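Local coordinates for putative methylase (Clostridium difficile, PDB 3LDU), which probably methylates guanine bases of ribosomal RNA and binds GTP in its methyltransferase domain, at residues A[22-27]-A[187-192]; A[181-186]-A[363-368]; A[76-81]-A[122-127]. All blocks are in the same frame, centred on the assembly; numbering follows the deposited sequence.

Interaction 1 of 3, residues A[22-27]-A[187-192]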
ATOM      1  N   ALA A  22      -8.948  -3.872  -4.732  1.00 20.19           N
ATOM      2  CA  ALA A  22      -9.850  -4.091  -5.853  1.00 23.97           C
ATOM      3  C   ALA A  22     -10.912  -2.999  -5.912  1.00 22.23           C
ATOM      4  O   ALA A  22     -11.277  -2.523  -6.995  1.00 26.41           O
ATOM      5  CB  ALA A  22     -10.496  -5.467  -5.758  1.00 25.12           C
ATOM      6  N   ARG A  23     -11.388  -2.587  -4.743  1.00 21.11           N
ATOM      7  CA  ARG A  23     -12.398  -1.551  -4.653  1.00 23.54           C
ATOM      8  C   ARG A  23     -11.833  -0.224  -5.182  1.00 21.76           C
ATOM      9  O   ARG A  23     -12.513   0.503  -5.908  1.00 20.56           O
ATOM     10  CB  ARG A  23     -12.836  -1.423  -3.193  1.00 24.80           C
ATOM     11  CG  ARG A  23     -13.900  -0.414  -2.905  1.00 30.17           C
ATOM     12  CD  ARG A  23     -14.181  -0.441  -1.404  1.00 31.90           C
ATOM     13  NE  ARG A  23     -14.621  -1.763  -0.952  1.00 36.71           N
ATOM     14  CZ  ARG A  23     -14.681  -2.136   0.329  1.00 44.47           C
ATOM     15  NH1 ARG A  23     -14.300  -1.302   1.287  1.00 41.90           N
ATOM     16  NH2 ARG A  23     -15.103  -3.354   0.651  1.00 40.01           N
ATOM     17  N   GLU A  24     -10.586   0.080  -4.822  1.00 20.49           N
ATOM     18  CA  GLU A  24      -9.932   1.311  -5.286  1.00 20.14           C
ATOM     19  C   GLU A  24      -9.797   1.314  -6.812  1.00 18.94           C
ATOM     20  O   GLU A  24     -10.030   2.329  -7.472  1.00 20.21           O
ATOM     21  CB  GLU A  24      -8.515   1.415  -4.721  1.00 21.54           C
ATOM     22  CG  GLU A  24      -8.396   1.705  -3.236  1.00 22.03           C
ATOM     23  CD  GLU A  24      -6.970   2.119  -2.893  1.00 20.84           C
ATOM     24  OE1 GLU A  24      -6.734   3.332  -2.736  1.00 22.34           O
ATOM     25  OE2 GLU A  24      -6.079   1.245  -2.843  1.00 22.26           O
ATOM     26  N   ILE A  25      -9.374   0.182  -7.350  1.00 17.86           N
ATOM     27  CA  ILE A  25      -9.187   0.033  -8.790  1.00 18.27           C
ATOM     28  C   ILE A  25     -10.519   0.192  -9.509  1.00 21.48           C
ATOM     29  O   ILE A  25     -10.612   0.870 -10.532  1.00 22.09           O
ATOM     30  CB  ILE A  25      -8.572  -1.334  -9.118  1.00 17.95           C
ATOM     31  CG1 ILE A  25      -7.124  -1.377  -8.615  1.00 21.55           C
ATOM     32  CG2 ILE A  25      -8.628  -1.619 -10.642  1.00 19.65           C
ATOM     33  CD1 ILE A  25      -6.525  -2.793  -8.585  1.00 20.88           C
ATOM     34  N   THR A  26     -11.563  -0.388  -8.925  1.00 22.40           N
ATOM     35  CA  THR A  26     -12.895  -0.285  -9.503  1.00 28.51           C
ATOM     36  C   THR A  26     -13.337   1.180  -9.503  1.00 27.13           C
ATOM     37  O   THR A  26     -13.925   1.658 -10.472  1.00 25.93           O
ATOM     38  CB  THR A  26     -13.897  -1.188  -8.740  1.00 24.99           C
ATOM     39  OG1 THR A  26     -13.466  -2.550  -8.847  1.00 23.61           O
ATOM     40  CG2 THR A  26     -15.295  -1.066  -9.324  1.00 24.17           C
ATOM     41  N   ASN A  27     -13.032   1.892  -8.419  1.00 20.70           N
ATOM     42  CA  ASN A  27     -13.415   3.303  -8.304  1.00 23.02           C
ATOM     43  C   ASN A  27     -12.674   4.198  -9.309  1.00 25.71           C
ATOM     44  O   ASN A  27     -13.142   5.286  -9.625  1.00 28.70           O
ATOM     45  CB  ASN A  27     -13.229   3.818  -6.861  1.00 19.88           C
ATOM     46  CG  ASN A  27     -14.454   3.573  -5.981  1.00 26.94           C
ATOM     47  OD1 ASN A  27     -14.327   3.207  -4.802  1.00 36.33           O
ATOM     48  ND2 ASN A  27     -15.642   3.777  -6.539  1.00 27.71           N
ATOM     49  N   LEU A 187      -6.865  -0.091   6.601  1.00 19.59           N
ATOM     50  CA  LEU A 187      -7.611  -0.091   7.860  1.00 19.39           C
ATOM     51  C   LEU A 187      -8.754   0.926   7.794  1.00 17.96           C
ATOM     52  O   LEU A 187      -9.885   0.608   8.134  1.00 21.50           O
ATOM     53  CB  LEU A 187      -6.674   0.229   9.021  1.00 22.40           C
ATOM     54  CG  LEU A 187      -6.062  -0.890   9.861  1.00 37.11           C
ATOM     55  CD1 LEU A 187      -5.834  -2.200   9.103  1.00 25.99           C
ATOM     56  CD2 LEU A 187      -4.809  -0.414  10.609  1.00 28.11           C
ATOM     57  N   ILE A 188      -8.456   2.150   7.352  1.00 18.95           N
ATOM     58  CA  ILE A 188      -9.496   3.162   7.235  1.00 21.61           C
ATOM     59  C   ILE A 188     -10.638   2.684   6.329  1.00 23.44           C
ATOM     60  O   ILE A 188     -11.821   2.834   6.648  1.00 22.80           O
ATOM     61  CB  ILE A 188      -8.970   4.490   6.661  1.00 19.05           C
ATOM     62  CG1 ILE A 188      -7.758   5.004   7.452  1.00 25.74           C
ATOM     63  CG2 ILE A 188     -10.091   5.541   6.658  1.00 20.31           C
ATOM     64  CD1 ILE A 188      -8.012   5.112   8.940  1.00 29.62           C
ATOM     65  N   TYR A 189     -10.259   2.134   5.177  1.00 18.95           N
ATOM     66  CA  TYR A 189     -11.218   1.648   4.195  1.00 18.14           C
ATOM     67  C   TYR A 189     -12.115   0.528   4.727  1.00 24.64           C
ATOM     68  O   TYR A 189     -13.229   0.319   4.219  1.00 22.29           O
ATOM     69  CB  TYR A 189     -10.458   1.128   2.976  1.00 18.53           C
ATOM     70  CG  TYR A 189      -9.946   2.174   2.009  1.00 24.35           C
ATOM     71  CD1 TYR A 189     -10.625   3.371   1.794  1.00 27.02           C
ATOM     72  CD2 TYR A 189      -8.809   1.929   1.259  1.00 26.05           C
ATOM     73  CE1 TYR A 189     -10.141   4.305   0.854  1.00 27.60           C
ATOM     74  CE2 TYR A 189      -8.331   2.845   0.342  1.00 24.58           C
ATOM     75  CZ  TYR A 189      -8.997   4.019   0.144  1.00 29.72           C
ATOM     76  OH  TYR A 189      -8.492   4.902  -0.785  1.00 37.10           O
ATOM     77  N   LEU A 190     -11.615  -0.216   5.715  1.00 22.77           N
ATOM     78  CA  LEU A 190     -12.389  -1.301   6.322  1.00 22.98           C
ATOM     79  C   LEU A 190     -13.420  -0.793   7.323  1.00 25.89           C
ATOM     80  O   LEU A 190     -14.217  -1.566   7.834  1.00 26.67           O
ATOM     81  CB  LEU A 190     -11.476  -2.330   6.997  1.00 19.88           C
ATOM     82  CG  LEU A 190     -10.741  -3.271   6.045  1.00 24.39           C
ATOM     83  CD1 LEU A 190      -9.545  -3.948   6.703  1.00 22.62           C
ATOM     84  CD2 LEU A 190     -11.700  -4.305   5.471  1.00 31.08           C
ATOM     85  N   THR A 191     -13.408   0.509   7.597  1.00 23.81           N
ATOM     86  CA  THR A 191     -14.380   1.104   8.508  1.00 25.97           C
ATOM     87  C   THR A 191     -15.342   2.019   7.759  1.00 28.77           C
ATOM     88  O   THR A 191     -15.101   2.382   6.602  1.00 25.67           O
ATOM     89  CB  THR A 191     -13.685   1.963   9.584  1.00 23.73           C
ATOM     90  OG1 THR A 191     -13.321   3.229   9.015  1.00 23.15           O
ATOM     91  CG2 THR A 191     -12.460   1.243  10.147  1.00 24.75           C
ATOM     92  N   PRO A 192     -16.440   2.405   8.419  1.00 25.08           N
ATOM     93  CA  PRO A 192     -17.388   3.341   7.807  1.00 26.97           C
ATOM     94  C   PRO A 192     -17.017   4.803   8.026  1.00 27.80           C
ATOM     95  O   PRO A 192     -17.823   5.676   7.716  1.00 27.88           O
ATOM     96  CB  PRO A 192     -18.707   3.036   8.531  1.00 32.43           C
ATOM     97  CG  PRO A 192     -18.434   1.849   9.424  1.00 33.01           C
ATOM     98  CD  PRO A 192     -16.974   1.810   9.655  1.00 30.66           C
TER
HETATM   99  O   HOH W   1     -13.986   1.515   1.489  1.00 41.81           O

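Interaction 2 of 3, residues A[181-186]-A[363-368]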
ATOM      1  N   GLU A 181       2.154   2.506   5.487  1.00 19.63           N
ATOM      2  CA  GLU A 181       1.146   3.467   5.004  1.00 19.96           C
ATOM      3  C   GLU A 181      -0.010   2.798   4.237  1.00 20.07           C
ATOM      4  O   GLU A 181      -1.177   3.202   4.352  1.00 17.21           O
ATOM      5  CB  GLU A 181       1.797   4.549   4.127  1.00 22.75           C
ATOM      6  CG  GLU A 181       2.762   5.477   4.859  1.00 22.87           C
ATOM      7  CD  GLU A 181       4.201   4.970   4.895  1.00 31.69           C
ATOM      8  OE1 GLU A 181       4.425   3.736   4.925  1.00 29.39           O
ATOM      9  OE2 GLU A 181       5.117   5.824   4.897  1.00 35.38           O
ATOM     10  N   THR A 182       0.318   1.802   3.414  1.00 21.02           N
ATOM     11  CA  THR A 182      -0.697   1.100   2.624  1.00 18.15           C
ATOM     12  C   THR A 182      -1.647   0.311   3.533  1.00 20.61           C
ATOM     13  O   THR A 182      -2.860   0.300   3.326  1.00 19.83           O
ATOM     14  CB  THR A 182      -0.054   0.120   1.650  1.00 19.72           C
ATOM     15  OG1 THR A 182       0.951  -0.633   2.337  1.00 21.26           O
ATOM     16  CG2 THR A 182       0.594   0.897   0.489  1.00 19.24           C
ATOM     17  N   LEU A 183      -1.081  -0.351   4.534  1.00 18.62           N
ATOM     18  CA  LEU A 183      -1.899  -1.073   5.510  1.00 19.71           C
ATOM     19  C   LEU A 183      -2.820  -0.101   6.245  1.00 23.66           C
ATOM     20  O   LEU A 183      -4.015  -0.364   6.403  1.00 20.53           O
ATOM     21  CB  LEU A 183      -1.009  -1.822   6.491  1.00 20.68           C
ATOM     22  CG  LEU A 183      -1.713  -2.588   7.610  1.00 23.49           C
ATOM     23  CD1 LEU A 183      -2.680  -3.590   7.031  1.00 27.29           C
ATOM     24  CD2 LEU A 183      -0.689  -3.288   8.485  1.00 30.71           C
ATOM     25  N   ALA A 184      -2.264   1.024   6.685  1.00 17.90           N
ATOM     26  CA  ALA A 184      -3.057   2.036   7.380  1.00 18.44           C
ATOM     27  C   ALA A 184      -4.229   2.526   6.539  1.00 19.46           C
ATOM     28  O   ALA A 184      -5.341   2.638   7.020  1.00 17.38           O
ATOM     29  CB  ALA A 184      -2.167   3.224   7.810  1.00 20.95           C
ATOM     30  N   ALA A 185      -3.992   2.826   5.263  1.00 18.05           N
ATOM     31  CA  ALA A 185      -5.112   3.214   4.410  1.00 16.36           C
ATOM     32  C   ALA A 185      -6.155   2.109   4.334  1.00 19.20           C
ATOM     33  O   ALA A 185      -7.355   2.379   4.330  1.00 18.52           O
ATOM     34  CB  ALA A 185      -4.605   3.573   2.994  1.00 15.90           C
ATOM     35  N   GLY A 186      -5.701   0.863   4.263  1.00 18.21           N
ATOM     36  CA  GLY A 186      -6.625  -0.259   4.195  1.00 20.41           C
ATOM     37  C   GLY A 186      -7.472  -0.369   5.458  1.00 19.18           C
ATOM     38  O   GLY A 186      -8.648  -0.708   5.395  1.00 20.79           O
ATOM     39  N   LEU A 363      -4.395  -9.892   8.562  1.00 30.23           N
ATOM     40  CA  LEU A 363      -3.661  -8.912   7.762  1.00 30.07           C
ATOM     41  C   LEU A 363      -2.163  -9.021   8.036  1.00 51.56           C
ATOM     42  O   LEU A 363      -1.738  -9.849   8.839  1.00 56.99           O
ATOM     43  CB  LEU A 363      -4.146  -7.497   8.066  1.00 27.08           C
ATOM     44  CG  LEU A 363      -5.605  -7.177   7.738  1.00 28.63           C
ATOM     45  CD1 LEU A 363      -5.998  -5.831   8.325  1.00 28.65           C
ATOM     46  CD2 LEU A 363      -5.793  -7.171   6.229  1.00 35.12           C
ATOM     47  N   TYR A 364      -1.365  -8.188   7.374  1.00 66.21           N
ATOM     48  CA  TYR A 364       0.091  -8.296   7.491  1.00 77.58           C
ATOM     49  C   TYR A 364       0.876  -6.982   7.499  1.00 83.09           C
ATOM     50  O   TYR A 364       0.756  -6.171   6.580  1.00 88.00           O
ATOM     51  CB  TYR A 364       0.649  -9.183   6.371  1.00 79.16           C
ATOM     52  CG  TYR A 364       0.500 -10.660   6.623  1.00 88.68           C
ATOM     53  CD1 TYR A 364       0.103 -11.518   5.608  1.00 92.38           C
ATOM     54  CD2 TYR A 364       0.752 -11.198   7.876  1.00 93.74           C
ATOM     55  CE1 TYR A 364      -0.033 -12.872   5.834  1.00 96.78           C
ATOM     56  CE2 TYR A 364       0.616 -12.548   8.112  1.00 97.30           C
ATOM     57  CZ  TYR A 364       0.224 -13.380   7.088  1.00 99.40           C
ATOM     58  OH  TYR A 364       0.089 -14.728   7.318  1.00103.37           O
ATOM     59  N   ASN A 365       1.680  -6.788   8.544  1.00 81.00           N
ATOM     60  CA  ASN A 365       2.851  -5.918   8.459  1.00 79.83           C
ATOM     61  C   ASN A 365       4.032  -6.814   8.078  1.00 85.62           C
ATOM     62  O   ASN A 365       5.028  -6.877   8.801  1.00 93.40           O
ATOM     63  CB  ASN A 365       3.152  -5.223   9.796  1.00 74.05           C
ATOM     64  CG  ASN A 365       2.418  -3.886   9.969  1.00 64.03           C
ATOM     65  OD1 ASN A 365       2.797  -2.850   9.390  1.00 36.67           O
ATOM     66  ND2 ASN A 365       1.388  -3.895  10.812  1.00 66.20           N
ATOM     67  N   GLY A 366       3.901  -7.529   6.963  1.00 77.64           N
ATOM     68  CA  GLY A 366       4.937  -8.435   6.497  1.00 76.06           C
ATOM     69  C   GLY A 366       5.406  -9.440   7.537  1.00 81.85           C
ATOM     70  O   GLY A 366       4.771 -10.475   7.751  1.00 82.17           O
HETATM   71  N   MSE A 367       6.523  -9.125   8.189  1.00 82.78           N
HETATM   72  CA  MSE A 367       7.138 -10.012   9.176  1.00 83.60           C
HETATM   73  C   MSE A 367       6.225 -10.292  10.374  1.00 79.02           C
HETATM   74  O   MSE A 367       6.523 -11.150  11.209  1.00 80.12           O
HETATM   75  CB  MSE A 367       8.466  -9.419   9.662  1.00 87.38           C
HETATM   76  CG  MSE A 367       9.335 -10.391  10.448  1.00 90.76           C
HETATM   77 SE   MSE A 367      10.046 -11.834   9.338  0.90134.49          SE
HETATM   78  CE  MSE A 367      10.624 -13.043  10.752  1.00 75.83           C
ATOM     79  N   LEU A 368       5.115  -9.567  10.453  1.00 70.33           N
ATOM     80  CA  LEU A 368       4.186  -9.720  11.564  1.00 63.41           C
ATOM     81  C   LEU A 368       2.838 -10.232  11.081  1.00 57.56           C
ATOM     82  O   LEU A 368       2.294  -9.743  10.091  1.00 55.38           O
ATOM     83  CB  LEU A 368       4.004  -8.384  12.286  1.00 66.62           C
ATOM     84  CG  LEU A 368       5.290  -7.750  12.818  1.00 67.41           C
ATOM     85  CD1 LEU A 368       5.010  -6.401  13.454  1.00 65.95           C
ATOM     86  CD2 LEU A 368       5.964  -8.686  13.809  1.00 66.17           C
TER

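Interaction 3 of 3, residues A[76-81]-A[122-127]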
ATOM      1  N   GLU A  76      13.695 -23.058 -21.687  1.00 25.81           N
ATOM      2  CA  GLU A  76      12.341 -22.609 -21.987  1.00 23.16           C
ATOM      3  C   GLU A  76      12.133 -21.149 -21.551  1.00 26.89           C
ATOM      4  O   GLU A  76      11.519 -20.364 -22.268  1.00 26.53           O
ATOM      5  CB  GLU A  76      11.307 -23.540 -21.345  1.00 37.44           C
ATOM      6  CG  GLU A  76       9.883 -23.297 -21.818  1.00 42.12           C
ATOM      7  CD  GLU A  76       8.883 -24.317 -21.282  1.00 47.15           C
ATOM      8  OE1 GLU A  76       7.760 -24.385 -21.839  1.00 45.80           O
ATOM      9  OE2 GLU A  76       9.209 -25.045 -20.312  1.00 37.48           O
ATOM     10  N   LEU A  77      12.638 -20.800 -20.367  1.00 26.41           N
ATOM     11  CA  LEU A  77      12.586 -19.414 -19.883  1.00 26.20           C
ATOM     12  C   LEU A  77      13.288 -18.468 -20.876  1.00 28.52           C
ATOM     13  O   LEU A  77      12.753 -17.420 -21.243  1.00 23.44           O
ATOM     14  CB  LEU A  77      13.234 -19.306 -18.494  1.00 23.83           C
ATOM     15  CG  LEU A  77      13.438 -17.893 -17.922  1.00 24.26           C
ATOM     16  CD1 LEU A  77      12.088 -17.236 -17.692  1.00 23.76           C
ATOM     17  CD2 LEU A  77      14.222 -17.922 -16.609  1.00 23.24           C
ATOM     18  N   PHE A  78      14.483 -18.853 -21.309  1.00 25.17           N
ATOM     19  CA  PHE A  78      15.231 -18.060 -22.290  1.00 28.11           C
ATOM     20  C   PHE A  78      14.487 -17.902 -23.618  1.00 28.28           C
ATOM     21  O   PHE A  78      14.280 -16.790 -24.096  1.00 26.82           O
ATOM     22  CB  PHE A  78      16.619 -18.659 -22.545  1.00 27.53           C
ATOM     23  CG  PHE A  78      17.415 -17.900 -23.565  1.00 25.32           C
ATOM     24  CD1 PHE A  78      18.028 -16.707 -23.229  1.00 29.45           C
ATOM     25  CD2 PHE A  78      17.526 -18.367 -24.863  1.00 33.22           C
ATOM     26  CE1 PHE A  78      18.754 -15.992 -24.168  1.00 26.85           C
ATOM     27  CE2 PHE A  78      18.251 -17.660 -25.814  1.00 35.52           C
ATOM     28  CZ  PHE A  78      18.873 -16.473 -25.465  1.00 31.83           C
ATOM     29  N   GLU A  79      14.081 -19.015 -24.216  1.00 26.40           N
ATOM     30  CA  GLU A  79      13.395 -18.948 -25.506  1.00 29.70           C
ATOM     31  C   GLU A  79      12.119 -18.106 -25.451  1.00 26.44           C
ATOM     32  O   GLU A  79      11.865 -17.295 -26.346  1.00 29.14           O
ATOM     33  CB  GLU A  79      13.107 -20.349 -26.050  1.00 31.88           C
ATOM     34  CG  GLU A  79      14.366 -21.096 -26.490  1.00 44.11           C
ATOM     35  CD  GLU A  79      15.058 -20.444 -27.693  1.00 54.74           C
ATOM     36  OE1 GLU A  79      14.345 -19.910 -28.574  1.00 60.46           O
ATOM     37  OE2 GLU A  79      16.310 -20.469 -27.760  1.00 48.88           O
ATOM     38  N   ASN A  80      11.320 -18.279 -24.402  1.00 23.85           N
ATOM     39  CA  ASN A  80      10.080 -17.516 -24.296  1.00 24.18           C
ATOM     40  C   ASN A  80      10.308 -16.032 -24.042  1.00 28.93           C
ATOM     41  O   ASN A  80       9.549 -15.189 -24.515  1.00 29.09           O
ATOM     42  CB  ASN A  80       9.155 -18.120 -23.228  1.00 27.61           C
ATOM     43  CG  ASN A  80       8.636 -19.491 -23.623  1.00 41.22           C
ATOM     44  OD1 ASN A  80       8.596 -19.824 -24.807  1.00 54.68           O
ATOM     45  ND2 ASN A  80       8.254 -20.293 -22.643  1.00 37.61           N
ATOM     46  N   THR A  81      11.358 -15.705 -23.293  1.00 21.86           N
ATOM     47  CA  THR A  81      11.626 -14.315 -22.980  1.00 21.96           C
ATOM     48  C   THR A  81      12.198 -13.616 -24.212  1.00 23.96           C
ATOM     49  O   THR A  81      11.840 -12.473 -24.521  1.00 23.08           O
ATOM     50  CB  THR A  81      12.623 -14.198 -21.820  1.00 22.32           C
ATOM     51  OG1 THR A  81      12.078 -14.841 -20.657  1.00 23.92           O
ATOM     52  CG2 THR A  81      12.908 -12.722 -21.508  1.00 22.54           C
ATOM     53  N   ILE A 122      16.678 -10.730 -23.041  1.00 23.84           N
ATOM     54  CA  ILE A 122      16.321  -9.373 -23.438  1.00 24.17           C
ATOM     55  C   ILE A 122      17.449  -8.721 -24.250  1.00 24.68           C
ATOM     56  O   ILE A 122      17.196  -8.017 -25.223  1.00 27.63           O
ATOM     57  CB  ILE A 122      15.944  -8.505 -22.218  1.00 23.92           C
ATOM     58  CG1 ILE A 122      14.729  -9.111 -21.503  1.00 20.18           C
ATOM     59  CG2 ILE A 122      15.652  -7.061 -22.645  1.00 24.56           C
ATOM     60  CD1 ILE A 122      14.236  -8.295 -20.280  1.00 25.05           C
ATOM     61  N   VAL A 123      18.691  -8.950 -23.841  1.00 22.01           N
ATOM     62  CA  VAL A 123      19.818  -8.415 -24.593  1.00 24.06           C
ATOM     63  C   VAL A 123      19.777  -8.972 -26.020  1.00 25.91           C
ATOM     64  O   VAL A 123      19.934  -8.226 -27.000  1.00 27.28           O
ATOM     65  CB  VAL A 123      21.164  -8.752 -23.911  1.00 24.83           C
ATOM     66  CG1 VAL A 123      22.326  -8.558 -24.875  1.00 27.55           C
ATOM     67  CG2 VAL A 123      21.347  -7.915 -22.648  1.00 27.12           C
ATOM     68  N   GLU A 124      19.549 -10.279 -26.136  1.00 25.51           N
ATOM     69  CA  GLU A 124      19.508 -10.926 -27.452  1.00 30.43           C
ATOM     70  C   GLU A 124      18.369 -10.372 -28.305  1.00 31.68           C
ATOM     71  O   GLU A 124      18.548 -10.105 -29.499  1.00 31.67           O
ATOM     72  CB  GLU A 124      19.346 -12.438 -27.302  1.00 30.34           C
ATOM     73  CG  GLU A 124      20.603 -13.160 -26.891  1.00 40.91           C
ATOM     74  CD  GLU A 124      21.179 -13.960 -28.036  1.00 64.44           C
ATOM     75  OE1 GLU A 124      22.149 -13.482 -28.664  1.00 68.07           O
ATOM     76  OE2 GLU A 124      20.646 -15.057 -28.317  1.00 68.71           O
ATOM     77  N   SER A 125      17.203 -10.205 -27.684  1.00 28.35           N
ATOM     78  CA  SER A 125      16.022  -9.671 -28.361  1.00 30.12           C
ATOM     79  C   SER A 125      16.261  -8.261 -28.914  1.00 34.40           C
ATOM     80  O   SER A 125      15.940  -7.971 -30.071  1.00 32.94           O
ATOM     81  CB  SER A 125      14.815  -9.660 -27.422  1.00 32.08           C
ATOM     82  OG  SER A 125      13.691  -9.079 -28.067  1.00 29.50           O
ATOM     83  N   LEU A 126      16.829  -7.396 -28.081  1.00 25.97           N
ATOM     84  CA  LEU A 126      17.107  -6.012 -28.461  1.00 27.43           C
ATOM     85  C   LEU A 126      18.225  -5.914 -29.494  1.00 36.05           C
ATOM     86  O   LEU A 126      18.151  -5.112 -30.420  1.00 35.80           O
ATOM     87  CB  LEU A 126      17.472  -5.186 -27.230  1.00 29.29           C
ATOM     88  CG  LEU A 126      16.321  -5.046 -26.234  1.00 27.74           C
ATOM     89  CD1 LEU A 126      16.776  -4.259 -25.022  1.00 29.86           C
ATOM     90  CD2 LEU A 126      15.133  -4.367 -26.901  1.00 27.75           C
ATOM     91  N   LYS A 127      19.266  -6.721 -29.322  1.00 32.13           N
ATOM     92  CA  LYS A 127      20.380  -6.730 -30.273  1.00 33.83           C
ATOM     93  C   LYS A 127      19.856  -7.020 -31.674  1.00 34.54           C
ATOM     94  O   LYS A 127      20.311  -6.435 -32.669  1.00 39.83           O
ATOM     95  CB  LYS A 127      21.414  -7.785 -29.865  1.00 39.43           C
ATOM     96  CG  LYS A 127      22.379  -8.139 -30.984  1.00 50.60           C
ATOM     97  CD  LYS A 127      23.304  -9.298 -30.628  1.00 59.95           C
ATOM     98  CE  LYS A 127      24.210  -9.630 -31.817  1.00 63.00           C
ATOM     99  NZ  LYS A 127      25.089 -10.808 -31.576  1.00 65.91           N
TER

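Interaction 1 of 3, residues A[22-27]-A[187-192]
Glu-24 and Tyr-189 meet at about a right angle, the carboxylate reaching the edge of the phenol ring. OE1 of Glu-24 makes a polar contact with OH of Tyr-189 at 3.1 Å and lies 3.5 Å from CE2 of the same ring, close to the ring plane, while the carboxylate and ring planes are inclined by 57°. The carboxylate is held mainly from elsewhere: its two oxygens accept from the backbone N of Arg-57 and of Cys-58, one each, which fixes its rotation and presents OE1 to the tyrosine.

A second, looser link runs through Arg-23. Its CG lies anti to the backbone N (chi1 -179°) and the chain bends only at chi3 (-59°), bringing NH1 to 3.5 Å from the backbone O of Tyr-189, in the guanidinium plane. A water bridges this gap, accepting from NH1 of Arg-23 at 2.8 Å and donating to O of Tyr-189 at 3.1 Å.

The contact therefore joins helix 18-27 of the ferredoxin-like region to helix 181-189 of the methyltransferase region. Tyr-189 also packs on Ile-216 of helix 208-217 and on the loop residues Arg-57 and Cys-58; behind helix 18-27, Ala-22 and Ile-25 rest on Ile-32 of strand 31-36.

Interaction 2 of 3, residues A[181-186]-A[363-368]
Leu-183 reaches from helix 181-186 toward the end of strand 363-365 and has by far the largest share of the 157 Å² buried here. A chi1 of 178° sets CG beside the helix carbonyl carbon and carries both methyls out toward the strand. CD2 meets the amide of Asn-365, 3.2 Å from ND2 and 3.5 Å from CG, the two side chains crossing at about a right angle. A methyl cannot accept the N-H, so this is steric contact, and at the CD2 to ND2 distance a tight one. CD2 of Leu-183 also comes within 3.7 Å of the backbone O of Tyr-364.

The other methyl serves the apolar side: CD1 of Leu-183 lies 4.2 Å from CD1 of Leu-363, whose side chain also packs on Phe-372 of the adjacent strand and on Met-17. Asn-365 is next in buried area together with Leu-363; its OD1 weakly accepts from the backbone N of Arg-180, just before the helix. Leu-183 itself lies beside Ile-179, a residue of the GTP site.

The axes of the short helix and strand segments run roughly antiparallel, at 151° and 9.2 Å apart, consistent with a helix packed on a sheet. The type II' turn from Asn-365 to Leu-368 connects strand 359-365 to 368-375 as a beta hairpin. The last strand, 368-375, inserts antiparallel between 339-344 and the outermost strand 359-365, the signature of the Rossmann-like class I methyltransferase fold.

Interaction 3 of 3, residues A[76-81]-A[122-127]
This is a helix-to-helix packing contact within the THUMP region, small at 163 Å² and made by two pairs of side chains: an aromatic edge against a carboxylate, and an apolar touch. No hydrogen bond passes between the two segments.

In the first pair, CZ of Phe-78 points at OE2 of Glu-124, 3.6 Å away, with the oxygen in the plane of the ring. Ring and carboxylate planes are only 25° apart, although the side chains cross at about a right angle. With chi1 at 179°, Phe-78 extends toward the other helix, whereas a bend at chi2 (-108°) folds the carboxylate of Glu-124 back, leaving both OE2 and CG facing CZ of Phe-78. An oxygen at the ring edge faces the slightly positive C-H rim. The main partner of Glu-124 OE2, however, is Lys-82 NZ, a salt bridge, and Phe-78 has a cation-pi partner in Lys-120.

In the second pair, CG2 of Thr-81 meets CG1 of Ile-122 at 4.0 Å. These residues also have the nearest backbones across the segments, 6.8 Å between CA of Thr-81 and CA of Ile-122. The threonine hydroxyl is turned back on its own helix, with OG1 2.7 Å from O of Leu-77, leaving the methyl for the neighbour.

Helix 74-82 packs against both helix 111-129, through Phe-78 and Thr-81 on Ala-121, and strand 63-70, through Leu-77 and Thr-81 on Phe-69.

How the interactions relate
Interactions 1 and 2 share helix 181-189 and lie 14 Å apart between centres; they touch where CD1 of Leu-187 packs on CD1 of Leu-363 at 3.7 Å. One helix therefore meets both the N-terminal ferredoxin-like region and the edge hairpin of the methyltransferase sheet. Along the chain their segments alternate, in the order 22-27, 181-186, 187-192, 363-368. Interaction 3 stands apart, its centre 39 Å from that of interaction 1 and 37 Å from that of interaction 2, and both its segments fall between 22-27 and 187-192. Interaction 1 joins the ferredoxin-like region to the methyltransferase region; interaction 2 is internal to the methyltransferase region and interaction 3 to the THUMP region.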